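Local coordinates for solute-binding periplasmic protein of iron/siderophore ABC transporter (Yersinia pestis, PDB 6B2Y), which probably binds a chelated iron or similar metal complex in the periplasm and hands it to an inner-membrane ABC transporter for uptake, at residues A133-S138 / V157-V162; E190-F195 / D365-Q370; G232-G237 / G258-V263; P289-G294 / S326-H331. One frame throughout, in Å; residues are numbered along the deposited sequence.

Contact 1: A133-S138 / V157-V162; sequences AIFGLS and VPVVFV
A133 and V160 begin the exchange of backbone bonds between strands 132-136 and 159-162, which run parallel, paired A133 with V159 through G136 with V162. A133 N donates to P158 O at 3.0 Å, and A133 O takes the N-H of V160. F135 repeats the pattern: its N reaches V160 O and its O accepts from V162 N at 2.9 Å. The last bond, L137 N to V162 O, lies almost in line with the acceptor carbonyl (C=O...N 174°); L137 O accepts from R165 NH2. The backbone N and O of I134 turn to the other neighbour, bonding L59 on strand 58-60 and G61 just after it. The outer edge of 159-162 is met by D43 OD2 at F161 N, R47 NH1 at V159 O and a backbone bond between F161 and M44. Helix 147-154 covers the face carrying A133, F135 and V159, with L152 against all three; within that face F135 CD1 touches V159 CG1 at 3.6 Å. F161 has CG anti to its carbonyl carbon (chi1 -71°), and its CE1 comes within 3.7 Å of F135 CB. G136 O sits near the plane of this ring, at its edge, 3.4 Å from F161 CD1. Branched I134, V160 and V162 suit the face packed against helix 168-182, where I134 CG2 meets V162 CG2. This is a beta-alpha-beta crossover, linked by helix 147-154, at the edge of the N-terminal lobe's parallel sheet.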
loop_
_atom_site.group_PDB
_atom_site.type_symbol
_atom_site.label_atom_id
_atom_site.label_comp_id
_atom_site.label_asym_id
_atom_site.label_seq_id
_atom_site.Cartn_x
_atom_site.Cartn_y
_atom_site.Cartn_z
ATOM N N ALA A 133 18.310 -1.415 -9.219
ATOM C CA ALA A 133 17.461 -0.436 -8.551
ATOM C C ALA A 133 16.011 -0.669 -8.961
ATOM O O ALA A 133 15.740 -1.042 -10.104
ATOM C CB ALA A 133 17.884 1.000 -8.895
ATOM N N ILE A 134 15.083 -0.462 -8.031
ATOM C CA ILE A 134 13.664 -0.723 -8.276
ATOM C C ILE A 134 12.896 0.579 -8.101
ATOM O O ILE A 134 13.122 1.302 -7.122
ATOM C CB ILE A 134 13.116 -1.804 -7.324
ATOM C CG1 ILE A 134 14.002 -3.057 -7.361
ATOM C CG2 ILE A 134 11.688 -2.140 -7.679
ATOM C CD1 ILE A 134 13.756 -4.008 -6.210
ATOM N N PHE A 135 12.008 0.885 -9.052
ATOM C CA PHE A 135 11.107 2.028 -8.955
ATOM C C PHE A 135 9.686 1.599 -9.274
ATOM O O PHE A 135 9.444 0.510 -9.793
ATOM C CB PHE A 135 11.490 3.157 -9.920
ATOM C CG PHE A 135 12.782 3.826 -9.592
ATOM C CD1 PHE A 135 13.988 3.234 -9.937
ATOM C CD2 PHE A 135 12.793 5.063 -8.973
ATOM C CE1 PHE A 135 15.183 3.858 -9.650
ATOM C CE2 PHE A 135 13.984 5.685 -8.692
ATOM C CZ PHE A 135 15.174 5.088 -9.031
ATOM N N GLY A 136 8.741 2.496 -9.001
ATOM C CA GLY A 136 7.356 2.293 -9.383
ATOM C C GLY A 136 7.045 3.045 -10.664
ATOM O O GLY A 136 7.708 4.024 -10.994
ATOM N N LEU A 137 6.053 2.547 -11.410
ATOM C CA LEU A 137 5.545 3.278 -12.562
ATOM C C LEU A 137 5.026 4.639 -12.120
ATOM O O LEU A 137 4.538 4.806 -10.997
ATOM C CB LEU A 137 4.413 2.509 -13.234
ATOM C CG LEU A 137 4.701 1.250 -14.024
ATOM C CD1 LEU A 137 3.398 0.796 -14.664
ATOM C CD2 LEU A 137 5.759 1.510 -15.069
ATOM N N SER A 138 5.136 5.623 -13.009
ATOM C CA SER A 138 4.625 6.962 -12.696
ATOM C C SER A 138 3.105 7.033 -12.867
ATOM O O SER A 138 2.508 6.218 -13.582
ATOM C CB SER A 138 5.313 8.015 -13.574
ATOM O OG SER A 138 5.601 7.490 -14.857
ATOM N N VAL A 157 23.586 0.926 -14.359
ATOM C CA VAL A 157 22.932 0.105 -13.336
ATOM C C VAL A 157 21.533 -0.264 -13.825
ATOM O O VAL A 157 20.789 0.627 -14.273
ATOM C CB VAL A 157 22.871 0.847 -12.004
ATOM C CG1 VAL A 157 21.964 0.120 -11.010
ATOM C CG2 VAL A 157 24.265 0.999 -11.412
ATOM N N PRO A 158 21.141 -1.538 -13.765
ATOM C CA PRO A 158 19.810 -1.923 -14.257
ATOM C C PRO A 158 18.714 -1.350 -13.371
ATOM O O PRO A 158 18.789 -1.431 -12.147
ATOM C CB PRO A 158 19.835 -3.458 -14.195
ATOM C CG PRO A 158 21.260 -3.839 -13.867
ATOM C CD PRO A 158 21.874 -2.679 -13.190
ATOM N N VAL A 159 17.683 -0.791 -14.003
ATOM C CA VAL A 159 16.526 -0.230 -13.309
ATOM C C VAL A 159 15.293 -1.026 -13.722
ATOM O O VAL A 159 15.054 -1.230 -14.919
ATOM C CB VAL A 159 16.343 1.264 -13.634
ATOM C CG1 VAL A 159 15.063 1.791 -13.026
ATOM C CG2 VAL A 159 17.556 2.080 -13.177
ATOM N N VAL A 160 14.512 -1.471 -12.741
ATOM C CA VAL A 160 13.323 -2.289 -12.989
ATOM C C VAL A 160 12.117 -1.569 -12.392
ATOM O O VAL A 160 12.153 -1.179 -11.218
ATOM C CB VAL A 160 13.473 -3.693 -12.373
ATOM C CG1 VAL A 160 12.130 -4.417 -12.346
ATOM C CG2 VAL A 160 14.530 -4.499 -13.119
ATOM N N PHE A 161 11.051 -1.411 -13.193
ATOM C CA PHE A 161 9.810 -0.779 -12.744
ATOM C C PHE A 161 8.774 -1.823 -12.355
ATOM O O PHE A 161 8.584 -2.812 -13.064
ATOM C CB PHE A 161 9.222 0.134 -13.823
ATOM C CG PHE A 161 10.020 1.378 -14.039
ATOM C CD1 PHE A 161 9.782 2.514 -13.269
ATOM C CD2 PHE A 161 11.042 1.406 -14.974
ATOM C CE1 PHE A 161 10.543 3.657 -13.452
ATOM C CE2 PHE A 161 11.808 2.553 -15.156
ATOM C CZ PHE A 161 11.553 3.671 -14.397
ATOM N N VAL A 162 8.106 -1.587 -11.222
ATOM C CA VAL A 162 6.976 -2.384 -10.752
ATOM C C VAL A 162 5.763 -1.468 -10.636
ATOM O O VAL A 162 5.863 -0.254 -10.785
ATOM C CB VAL A 162 7.259 -3.073 -9.405
ATOM C CG1 VAL A 162 8.379 -4.095 -9.545
ATOM C CG2 VAL A 162 7.579 -2.004 -8.316
#

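Contact 2: E190-F195 / D365-Q370; sequences ENYINF and DSLYSQ
D365 O is gripped twice, by S369 N at 3.0 Å and by S369 OG at 2.7 Å, the two donors arriving from opposite faces of the carbonyl plane. The serine thus turns its hydroxyl back on its own helix, a common way to satisfy a small polar side chain on an exposed helical surface. Across the contact the adhesion is apolar. F195 has CG anti to its backbone N (chi1 169°), which sends CG toward helix 360-371; CZ lies 3.7 Å from L367 N and 3.9 Å from L367 CB, and CE1 reaches S366 CB at 3.8 Å. Small S366 lets CZ and CE1 come close to the backbone, its OG being bonded to K362 O. Helix 186-207 connects the two lobes, as the long spanning helix does in this class of binding protein, and segments 190-195 and 365-370 run nearly antiparallel (171°). With their axes 11.8 Å apart, long side chains must bridge the gap. Y192 brings its ring edge to L367 CG, 4.1 Å from CE1, while its hydroxyl bonds P337 O. At the solvent side the amide of Q370 stands nearly perpendicular (89°) to the F195 ring, with OE1 4.0 Å from CE1.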
loop_
_atom_site.group_PDB
_atom_site.type_symbol
_atom_site.label_atom_id
_atom_site.label_comp_id
_atom_site.label_asym_id
_atom_site.label_seq_id
_atom_site.Cartn_x
_atom_site.Cartn_y
_atom_site.Cartn_z
ATOM N N GLU A 190 6.649 -17.048 -6.110
ATOM C CA GLU A 190 5.567 -17.987 -6.386
ATOM C C GLU A 190 4.772 -18.310 -5.128
ATOM O O GLU A 190 3.539 -18.374 -5.165
ATOM C CB GLU A 190 6.125 -19.266 -7.020
ATOM C CG GLU A 190 5.034 -20.279 -7.325
ATOM C CD GLU A 190 5.500 -21.417 -8.218
ATOM O OE1 GLU A 190 6.471 -21.245 -8.976
ATOM O OE2 GLU A 190 4.870 -22.490 -8.158
ATOM N N ASN A 191 5.457 -18.520 -3.992
ATOM C CA ASN A 191 4.740 -18.770 -2.744
ATOM C C ASN A 191 3.816 -17.609 -2.410
ATOM O O ASN A 191 2.654 -17.815 -2.033
ATOM C CB ASN A 191 5.730 -19.009 -1.592
ATOM C CG ASN A 191 6.526 -20.292 -1.758
ATOM O OD1 ASN A 191 6.140 -21.178 -2.536
ATOM N ND2 ASN A 191 7.651 -20.395 -1.045
ATOM N N TYR A 192 4.295 -16.372 -2.568
ATOM C CA TYR A 192 3.431 -15.248 -2.234
ATOM C C TYR A 192 2.276 -15.107 -3.235
ATOM O O TYR A 192 1.138 -14.823 -2.838
ATOM C CB TYR A 192 4.228 -13.942 -2.128
ATOM C CG TYR A 192 3.327 -12.873 -1.566
ATOM C CD1 TYR A 192 3.019 -12.839 -0.208
ATOM C CD2 TYR A 192 2.681 -11.964 -2.409
ATOM C CE1 TYR A 192 2.155 -11.904 0.302
ATOM C CE2 TYR A 192 1.808 -11.024 -1.907
ATOM C CZ TYR A 192 1.543 -10.995 -0.558
ATOM O OH TYR A 192 0.673 -10.064 -0.055
ATOM N N ILE A 193 2.538 -15.333 -4.529
ATOM C CA ILE A 193 1.482 -15.207 -5.539
ATOM C C ILE A 193 0.334 -16.152 -5.224
ATOM O O ILE A 193 -0.845 -15.773 -5.286
ATOM C CB ILE A 193 2.055 -15.463 -6.942
ATOM C CG1 ILE A 193 2.854 -14.253 -7.415
ATOM C CG2 ILE A 193 0.951 -15.841 -7.942
ATOM C CD1 ILE A 193 3.940 -14.637 -8.437
ATOM N N ASN A 194 0.665 -17.391 -4.864
ATOM C CA ASN A 194 -0.352 -18.364 -4.483
ATOM C C ASN A 194 -1.093 -17.933 -3.220
ATOM O O ASN A 194 -2.318 -18.048 -3.152
ATOM C CB ASN A 194 0.302 -19.737 -4.296
ATOM C CG ASN A 194 0.569 -20.431 -5.622
ATOM O OD1 ASN A 194 -0.076 -20.122 -6.607
ATOM N ND2 ASN A 194 1.517 -21.362 -5.650
ATOM N N PHE A 195 -0.367 -17.434 -2.205
ATOM C CA PHE A 195 -1.025 -16.980 -0.975
ATOM C C PHE A 195 -1.961 -15.811 -1.248
ATOM O O PHE A 195 -3.077 -15.748 -0.724
ATOM C CB PHE A 195 0.038 -16.593 0.062
ATOM C CG PHE A 195 -0.511 -15.866 1.269
ATOM C CD1 PHE A 195 -1.000 -16.577 2.360
ATOM C CD2 PHE A 195 -0.529 -14.477 1.317
ATOM C CE1 PHE A 195 -1.501 -15.904 3.488
ATOM C CE2 PHE A 195 -1.019 -13.804 2.427
ATOM C CZ PHE A 195 -1.507 -14.519 3.520
ATOM N N ASP A 365 -1.782 -12.459 10.156
ATOM C CA ASP A 365 -0.946 -13.389 10.915
ATOM C C ASP A 365 -0.237 -14.380 10.001
ATOM O O ASP A 365 0.956 -14.665 10.180
ATOM C CB ASP A 365 -1.796 -14.147 11.939
ATOM C CG ASP A 365 -2.034 -13.354 13.205
ATOM O OD1 ASP A 365 -1.345 -12.337 13.414
ATOM O OD2 ASP A 365 -2.918 -13.744 13.991
ATOM N N SER A 366 -0.954 -14.911 9.002
ATOM C CA SER A 366 -0.358 -15.880 8.090
ATOM C C SER A 366 0.689 -15.229 7.197
ATOM O O SER A 366 1.760 -15.803 6.965
ATOM C CB SER A 366 -1.447 -16.547 7.243
ATOM O OG SER A 366 -2.397 -17.188 8.088
ATOM N N LEU A 367 0.385 -14.041 6.673
ATOM C CA LEU A 367 1.345 -13.326 5.842
ATOM C C LEU A 367 2.664 -13.148 6.587
ATOM O O LEU A 367 3.738 -13.435 6.053
ATOM C CB LEU A 367 0.756 -11.972 5.430
ATOM C CG LEU A 367 1.427 -11.143 4.314
ATOM C CD1 LEU A 367 0.413 -10.175 3.726
ATOM C CD2 LEU A 367 2.650 -10.359 4.802
ATOM N N TYR A 368 2.594 -12.693 7.837
ATOM C CA TYR A 368 3.813 -12.428 8.597
ATOM C C TYR A 368 4.566 -13.718 8.908
ATOM O O TYR A 368 5.784 -13.802 8.711
ATOM C CB TYR A 368 3.464 -11.672 9.877
ATOM C CG TYR A 368 3.337 -10.185 9.649
ATOM C CD1 TYR A 368 2.314 -9.671 8.856
ATOM C CD2 TYR A 368 4.237 -9.287 10.224
ATOM C CE1 TYR A 368 2.195 -8.311 8.625
ATOM C CE2 TYR A 368 4.116 -7.912 10.010
ATOM C CZ TYR A 368 3.089 -7.433 9.207
ATOM O OH TYR A 368 2.955 -6.077 8.974
ATOM N N SER A 369 3.862 -14.743 9.400
ATOM C CA SER A 369 4.571 -15.962 9.784
ATOM C C SER A 369 5.185 -16.665 8.580
ATOM O O SER A 369 6.268 -17.252 8.693
ATOM C CB SER A 369 3.635 -16.906 10.544
ATOM O OG SER A 369 2.358 -16.981 9.937
ATOM N N GLN A 370 4.547 -16.584 7.409
ATOM C CA GLN A 370 5.068 -17.285 6.247
ATOM C C GLN A 370 6.176 -16.519 5.530
ATOM O O GLN A 370 7.050 -17.146 4.925
ATOM C CB GLN A 370 3.941 -17.577 5.249
ATOM C CG GLN A 370 3.071 -18.758 5.638
ATOM C CD GLN A 370 1.836 -18.851 4.784
ATOM O OE1 GLN A 370 0.719 -18.686 5.275
ATOM N NE2 GLN A 370 2.026 -19.093 3.496
#

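Contact 3: G232-G237 / G258-V263; sequences GTAGKG and GSLGTV
A short two-stranded antiparallel ribbon joins G232-A234 to L260-T262. T233 and G261 form its hydrogen-bonded pair: T233 N gives a 2.7 Å bond to G261 O, almost in line with the carbonyl, and G261 N returns a 3.1 Å bond to T233 O. G232 lies opposite T262 and A234 opposite L260 as non-hydrogen-bonded pairs. T233 places CG2 between its backbone N and carbonyl carbon (OG1 chi1 -170°), where it meets V263 CG2 at 3.7 Å; its OG1 bonds I220 O, so the threonine serves an apolar and a polar neighbour. The ribbon is a small sheet of its own, tied to the main sheet's margin by that bond and by G232 with L222; a connection including helix 239-245, not a tight hairpin, joins its strands. Past A234 the pairing skews. G235 N bonds S259 O at 2.8 Å and K236 N bonds G258 O at 3.0 Å, both donors well above the carbonyl planes. K236 centres an inverse gamma turn closed by a weak G237 N to G235 O bond, and sends NZ to K253 O and L256 O. G237, at phi 142°, has a glycine conformation, and its bare CA accommodates S259 CB at 3.8 Å.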
loop_
_atom_site.group_PDB
_atom_site.type_symbol
_atom_site.label_atom_id
_atom_site.label_comp_id
_atom_site.label_asym_id
_atom_site.label_seq_id
_atom_site.Cartn_x
_atom_site.Cartn_y
_atom_site.Cartn_z
ATOM N N GLY A 232 -9.148 13.853 -1.866
ATOM C CA GLY A 232 -8.414 12.937 -2.710
ATOM C C GLY A 232 -9.064 11.571 -2.665
ATOM O O GLY A 232 -9.643 11.177 -1.654
ATOM N N THR A 233 -9.008 10.858 -3.786
ATOM C CA THR A 233 -9.708 9.590 -3.876
ATOM C C THR A 233 -9.060 8.765 -4.983
ATOM O O THR A 233 -8.071 9.182 -5.594
ATOM C CB THR A 233 -11.210 9.804 -4.116
ATOM O OG1 THR A 233 -11.900 8.561 -3.967
ATOM C CG2 THR A 233 -11.476 10.383 -5.506
ATOM N N ALA A 234 -9.614 7.578 -5.208
ATOM C CA ALA A 234 -9.195 6.663 -6.262
ATOM C C ALA A 234 -10.312 6.519 -7.281
ATOM O O ALA A 234 -11.488 6.381 -6.916
ATOM C CB ALA A 234 -8.845 5.285 -5.693
ATOM N N GLY A 235 -9.939 6.538 -8.563
ATOM C CA GLY A 235 -10.910 6.353 -9.630
ATOM C C GLY A 235 -10.779 5.008 -10.321
ATOM O O GLY A 235 -11.134 3.969 -9.751
ATOM N N LYS A 236 -10.258 5.008 -11.550
ATOM C CA LYS A 236 -10.097 3.767 -12.316
ATOM C C LYS A 236 -8.744 3.119 -12.018
ATOM O O LYS A 236 -7.832 3.074 -12.853
ATOM C CB LYS A 236 -10.244 4.039 -13.808
ATOM C CG LYS A 236 -11.513 4.783 -14.192
ATOM C CD LYS A 236 -11.251 5.599 -15.463
ATOM C CE LYS A 236 -12.519 5.769 -16.274
ATOM N NZ LYS A 236 -13.416 6.731 -15.595
ATOM N N GLY A 237 -8.634 2.585 -10.801
ATOM C CA GLY A 237 -7.419 1.952 -10.345
ATOM C C GLY A 237 -7.186 2.266 -8.881
ATOM O O GLY A 237 -8.104 2.677 -8.174
ATOM N N GLY A 258 -8.068 8.840 -14.392
ATOM C CA GLY A 258 -7.005 7.936 -14.019
ATOM C C GLY A 258 -7.229 7.290 -12.669
ATOM O O GLY A 258 -8.345 7.302 -12.144
ATOM N N SER A 259 -6.171 6.726 -12.087
ATOM C CA SER A 259 -6.340 5.920 -10.883
ATOM C C SER A 259 -6.449 6.768 -9.619
ATOM O O SER A 259 -7.130 6.362 -8.671
ATOM C CB SER A 259 -5.177 4.936 -10.754
ATOM O OG SER A 259 -3.948 5.625 -10.826
ATOM N N LEU A 260 -5.795 7.933 -9.580
ATOM C CA LEU A 260 -5.813 8.814 -8.416
ATOM C C LEU A 260 -6.230 10.221 -8.826
ATOM O O LEU A 260 -5.993 10.646 -9.959
ATOM C CB LEU A 260 -4.436 8.865 -7.741
ATOM C CG LEU A 260 -3.979 7.539 -7.133
ATOM C CD1 LEU A 260 -2.517 7.599 -6.687
ATOM C CD2 LEU A 260 -4.897 7.203 -5.980
ATOM N N GLY A 261 -6.846 10.946 -7.897
ATOM C CA GLY A 261 -7.241 12.315 -8.177
ATOM C C GLY A 261 -8.064 12.884 -7.039
ATOM O O GLY A 261 -8.270 12.243 -6.010
ATOM N N THR A 262 -8.534 14.113 -7.251
ATOM C CA THR A 262 -9.330 14.848 -6.274
ATOM C C THR A 262 -10.752 15.036 -6.799
ATOM O O THR A 262 -10.955 15.317 -7.983
ATOM C CB THR A 262 -8.693 16.212 -5.959
ATOM O OG1 THR A 262 -7.426 16.021 -5.319
ATOM C CG2 THR A 262 -9.576 17.042 -5.029
ATOM N N VAL A 263 -11.733 14.852 -5.920
ATOM C CA VAL A 263 -13.137 15.104 -6.219
ATOM C C VAL A 263 -13.637 16.119 -5.203
ATOM O O VAL A 263 -13.365 15.980 -4.009
ATOM C CB VAL A 263 -13.966 13.803 -6.159
ATOM C CG1 VAL A 263 -15.465 14.097 -6.232
ATOM C CG2 VAL A 263 -13.530 12.841 -7.269
#

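Contact 4: P289-G294 / S326-H331; sequences PGVVLG and SYAIWH
The loop carrying V291 and L293 passes strand 326-330 with no direct hydrogen bond between them, CA of V291 standing 7.4 Å from that of A328 and CA of L293 5.9 Å from that of W330. The loop belongs to a beta-alpha-beta crossover of the C-terminal lobe: it leaves strand 275-280, leads into helix 299-310, and the chain then returns as strand 326-330 beside the first. A328 is small enough to let two larger side chains settle on its CB: V291 CG1 at 3.7 Å and L293 CD1 at 4.1 Å. V291 also touches I309, and L293 touches A302, both on helix 299-310, so the two aliphatic residues fill the layer between helix and sheet. L293 is extended at its second torsion (chi2 160°), which lays CD1 against the peptide after I329, 3.5 Å from I329 O. Nearer the backbone, its CB meets W330 CD1. The indole swings out from the strand with CG anti to the backbone N (chi1 -170°), and it is boxed in further by edge-to-face contacts with Y333 and Y380. G294, without a side chain, leaves its CA 3.8 Å from W330 NE1, and at phi 143° it holds a conformation typical of glycine. L293 O also accepts from Q94 NE2, a residue of the N-terminal lobe, which places this corner where the lobes meet. One water, in the indole plane, accepts from W330 NE1 at 2.9 Å and lies 2.9 Å from L293 O, to which it can donate.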
loop_
_atom_site.group_PDB
_atom_site.type_symbol
_atom_site.label_atom_id
_atom_site.label_comp_id
_atom_site.label_asym_id
_atom_site.label_seq_id
_atom_site.Cartn_x
_atom_site.Cartn_y
_atom_site.Cartn_z
ATOM N N PRO A 289 -3.163 16.595 11.135
ATOM C CA PRO A 289 -4.437 15.871 11.137
ATOM C C PRO A 289 -4.394 14.649 10.233
ATOM O O PRO A 289 -3.547 14.518 9.344
ATOM C CB PRO A 289 -5.436 16.915 10.626
ATOM C CG PRO A 289 -4.610 17.851 9.797
ATOM C CD PRO A 289 -3.256 17.903 10.458
ATOM N N GLY A 290 -5.318 13.734 10.481
ATOM C CA GLY A 290 -5.413 12.502 9.716
ATOM C C GLY A 290 -5.729 11.301 10.587
ATOM O O GLY A 290 -5.627 11.330 11.810
ATOM N N VAL A 291 -6.115 10.209 9.923
ATOM C CA VAL A 291 -6.423 8.969 10.616
ATOM C C VAL A 291 -5.131 8.326 11.114
ATOM O O VAL A 291 -4.119 8.285 10.395
ATOM C CB VAL A 291 -7.193 8.023 9.673
ATOM C CG1 VAL A 291 -7.482 6.706 10.363
ATOM C CG2 VAL A 291 -8.493 8.685 9.200
ATOM N N VAL A 292 -5.164 7.822 12.341
ATOM C CA VAL A 292 -4.003 7.256 13.024
ATOM C C VAL A 292 -4.074 5.736 12.929
ATOM O O VAL A 292 -4.965 5.106 13.513
ATOM C CB VAL A 292 -3.946 7.728 14.489
ATOM C CG1 VAL A 292 -2.891 6.954 15.246
ATOM C CG2 VAL A 292 -3.659 9.211 14.525
ATOM N N LEU A 293 -3.142 5.142 12.173
ATOM C CA LEU A 293 -3.084 3.704 11.938
ATOM C C LEU A 293 -1.638 3.311 11.692
ATOM O O LEU A 293 -0.842 4.132 11.219
ATOM C CB LEU A 293 -3.935 3.285 10.725
ATOM C CG LEU A 293 -5.435 3.548 10.792
ATOM C CD1 LEU A 293 -6.045 3.554 9.390
ATOM C CD2 LEU A 293 -6.097 2.514 11.673
ATOM N N GLY A 294 -1.295 2.048 12.003
ATOM C CA GLY A 294 0.024 1.519 11.721
ATOM C C GLY A 294 0.526 0.588 12.814
ATOM O O GLY A 294 -0.200 0.208 13.729
ATOM N N SER A 326 -19.121 3.803 8.381
ATOM C CA SER A 326 -17.865 4.526 8.202
ATOM C C SER A 326 -16.711 3.688 8.732
ATOM O O SER A 326 -16.839 3.014 9.765
ATOM C CB SER A 326 -17.906 5.893 8.904
ATOM O OG SER A 326 -18.717 6.818 8.186
ATOM N N TYR A 327 -15.585 3.723 8.010
ATOM C CA TYR A 327 -14.448 2.844 8.274
ATOM C C TYR A 327 -13.160 3.576 7.924
ATOM O O TYR A 327 -13.176 4.574 7.203
ATOM C CB TYR A 327 -14.547 1.532 7.457
ATOM C CG TYR A 327 -15.928 0.910 7.517
ATOM C CD1 TYR A 327 -16.211 -0.085 8.438
ATOM C CD2 TYR A 327 -16.952 1.332 6.659
ATOM C CE1 TYR A 327 -17.467 -0.651 8.513
ATOM C CE2 TYR A 327 -18.231 0.777 6.737
ATOM C CZ TYR A 327 -18.473 -0.219 7.667
ATOM O OH TYR A 327 -19.726 -0.796 7.766
ATOM N N ALA A 328 -12.035 3.064 8.433
ATOM C CA ALA A 328 -10.729 3.578 8.042
ATOM C C ALA A 328 -9.790 2.433 7.688
ATOM O O ALA A 328 -9.841 1.352 8.285
ATOM C CB ALA A 328 -10.082 4.449 9.137
ATOM N N ILE A 329 -8.925 2.697 6.706
ATOM C CA ILE A 329 -7.969 1.729 6.187
ATOM C C ILE A 329 -6.579 2.360 6.165
ATOM O O ILE A 329 -6.431 3.563 5.932
ATOM C CB ILE A 329 -8.379 1.252 4.770
ATOM C CG1 ILE A 329 -7.493 0.093 4.324
ATOM C CG2 ILE A 329 -8.323 2.424 3.774
ATOM C CD1 ILE A 329 -7.760 -1.204 5.070
ATOM N N TRP A 330 -5.556 1.532 6.388
ATOM C CA TRP A 330 -4.168 2.006 6.353
ATOM C C TRP A 330 -3.793 2.462 4.949
ATOM O O TRP A 330 -3.943 1.713 3.978
ATOM C CB TRP A 330 -3.239 0.886 6.810
ATOM C CG TRP A 330 -1.799 1.237 7.075
ATOM C CD1 TRP A 330 -1.321 2.176 7.952
ATOM C CD2 TRP A 330 -0.650 0.588 6.517
ATOM N NE1 TRP A 330 0.060 2.165 7.960
ATOM C CE2 TRP A 330 0.497 1.199 7.090
ATOM C CE3 TRP A 330 -0.474 -0.454 5.591
ATOM C CZ2 TRP A 330 1.791 0.812 6.761
ATOM C CZ3 TRP A 330 0.819 -0.840 5.261
ATOM C CH2 TRP A 330 1.935 -0.205 5.839
ATOM N N HIS A 331 -3.282 3.690 4.844
ATOM C CA HIS A 331 -3.114 4.284 3.529
ATOM C C HIS A 331 -2.061 3.565 2.701
ATOM O O HIS A 331 -2.202 3.475 1.473
ATOM C CB HIS A 331 -2.745 5.754 3.639
ATOM C CG HIS A 331 -2.516 6.386 2.308
ATOM N ND1 HIS A 331 -3.547 6.638 1.428
ATOM C CD2 HIS A 331 -1.376 6.760 1.680
ATOM C CE1 HIS A 331 -3.050 7.151 0.317
ATOM N NE2 HIS A 331 -1.736 7.248 0.452
HETATM O O HOH W 1 1.586 3.957 9.612
#

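Contacts 1 and 4 both belong to beta-alpha-beta crossovers, one in each lobe, on opposite sides of the chain's centre. They use them differently: contact 1 pairs neighbouring strands through backbone bonds, whereas contact 4, the fully buried one, sets a loop on a strand with aliphatic packing and a water bridge. Contact 3, in the same lobe as contact 4, again relies on backbone bonds, but antiparallel ones in a glycine-rich ribbon, with several exposed residues. Contact 2 joins helices through an aromatic and aliphatic seam that is buried on one side and edged by the exposed Q370 and partly exposed S366. Contacts 3 and 4 both lie within the chain loop that contact 2 closes.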